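Local structure of Exo-beta-1,4-mannosidase (Rhizomucor miehei, 4LYP) at residues Q64-G69 with E125-G130. The protein hydrolyses beta-1,4-linked mannosides as an exo-acting family 5 glycoside hydrolase, and has transglycosylation activity as well. Numbering follows the deposited sequence.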
# COMPACT_ATOMS: atom_id res chain seq x y z
N GLN A 64 4.18 -7.19 2.72
CA GLN A 64 4.62 -8.41 3.38
C GLN A 64 5.91 -8.24 4.11
O GLN A 64 6.42 -9.17 4.72
CB GLN A 64 4.71 -9.57 2.36
CG GLN A 64 5.88 -9.48 1.34
CD GLN A 64 5.64 -8.64 0.11
OE1 GLN A 64 4.92 -7.61 0.13
NE2 GLN A 64 6.24 -9.06 -0.99
N GLY A 65 6.48 -6.99 4.11
CA GLY A 65 7.81 -6.78 4.69
C GLY A 65 7.86 -7.13 6.15
O GLY A 65 8.84 -7.72 6.64
N MET A 66 6.87 -6.68 6.97
CA MET A 66 6.91 -6.93 8.40
C MET A 66 6.97 -8.43 8.66
O MET A 66 7.77 -8.93 9.47
CB MET A 66 5.70 -6.28 9.05
CG MET A 66 5.39 -6.80 10.46
SD MET A 66 4.06 -5.88 11.28
CE MET A 66 2.67 -6.35 10.25
N ASN A 67 6.12 -9.23 7.97
CA ASN A 67 6.11 -10.67 8.20
C ASN A 67 7.35 -11.36 7.71
O ASN A 67 7.82 -12.31 8.34
CB ASN A 67 4.89 -11.33 7.57
CG ASN A 67 3.67 -11.23 8.47
OD1 ASN A 67 3.53 -12.12 9.39
ND2 ASN A 67 2.87 -10.27 8.30
N LEU A 68 7.97 -10.89 6.63
CA LEU A 68 9.24 -11.48 6.17
C LEU A 68 10.41 -11.07 7.08
O LEU A 68 11.37 -11.85 7.23
CB LEU A 68 9.55 -11.11 4.72
CG LEU A 68 8.72 -11.85 3.68
CD1 LEU A 68 9.07 -11.32 2.33
CD2 LEU A 68 8.90 -13.34 3.74
N GLY A 69 10.36 -9.88 7.71
CA GLY A 69 11.42 -9.47 8.61
C GLY A 69 11.37 -10.16 9.96
O GLY A 69 12.34 -10.07 10.72
N GLU A 125 5.18 -10.13 19.49
CA GLU A 125 6.43 -9.39 19.48
C GLU A 125 7.31 -9.86 18.36
O GLU A 125 8.06 -9.08 17.79
CB GLU A 125 7.11 -9.49 20.83
CG GLU A 125 8.46 -8.81 20.88
CD GLU A 125 8.44 -7.25 20.66
OE1 GLU A 125 9.57 -6.69 20.58
OE2 GLU A 125 7.39 -6.62 20.60
N GLY A 126 7.30 -11.16 18.01
CA GLY A 126 8.11 -11.65 16.89
C GLY A 126 7.70 -10.87 15.62
O GLY A 126 8.58 -10.48 14.77
N VAL A 127 6.44 -10.68 15.39
CA VAL A 127 6.00 -10.01 14.17
C VAL A 127 6.35 -8.49 14.28
O VAL A 127 6.83 -7.91 13.32
CB VAL A 127 4.47 -10.22 13.94
CG1 VAL A 127 3.99 -9.40 12.75
CG2 VAL A 127 4.18 -11.70 13.75
N PHE A 128 6.16 -7.88 15.43
CA PHE A 128 6.54 -6.49 15.60
C PHE A 128 8.00 -6.25 15.32
O PHE A 128 8.38 -5.26 14.69
CB PHE A 128 6.11 -6.02 16.99
CG PHE A 128 5.55 -4.61 17.06
CD1 PHE A 128 6.02 -3.55 16.27
CD2 PHE A 128 4.44 -4.37 17.95
CE1 PHE A 128 5.43 -2.29 16.37
CE2 PHE A 128 3.94 -3.08 18.11
CZ PHE A 128 4.37 -2.06 17.30
N VAL A 129 8.85 -7.17 15.80
CA VAL A 129 10.29 -7.03 15.52
C VAL A 129 10.54 -7.09 14.02
O VAL A 129 11.49 -6.47 13.53
CB VAL A 129 11.05 -8.09 16.37
CG1 VAL A 129 12.49 -8.26 15.84
CG2 VAL A 129 11.06 -7.75 17.83
N GLY A 130 9.72 -7.84 13.26
CA GLY A 130 9.89 -7.83 11.81
C GLY A 130 9.72 -6.43 11.24
O GLY A 130 10.40 -6.05 10.29
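Met66 and Val127 meet where two helices of the family 5 TIM barrel touch. Helix 65-69 is a short helix that follows the barrel strand 53-61. In the chain, helix 125-140 comes between the parallel barrel strands 95-99 and 144-148. The short axes run at 112° to each other and come within 7.1 Å.

The side chain of Met66 lies across Val127, and the two approach at a slant. Its CG is anti to the backbone N (chi1 163°), which carries the chain over to the valine. The contact is made by CG and SD. Met66 CG is 3.7 Å from Val127 CG1, and Met66 SD is 3.8 Å from the same methyl. Met66 CG also sits 3.4 Å from Val127 O, so it packs against the helix backbone as well as the methyl. On Val127 the branch used is CG1, which stands anti to the backbone N.

Beside this apolar pair the backbones come close at two glycines. Gly69 CA and Gly130 CA are 3.9 Å apart. Neither residue carries a side chain, and the two backbones come together directly. No conventional hydrogen bond joins the two segments, and the polar part of the contact consists of CA-H...O contacts.

All six touching residues are buried. Around them, Asn67 packs on Met112 and Trp409, and Gly69 O accepts a hydrogen bond from Arg78. Gly130 CA faces two carbonyl oxygens of segment 64-69. Gly69 O lies 3.5 Å from Gly130 CA. Met66 O is nearer, 3.3 Å from Gly130 CA, and the angle at the hydrogen is 147°.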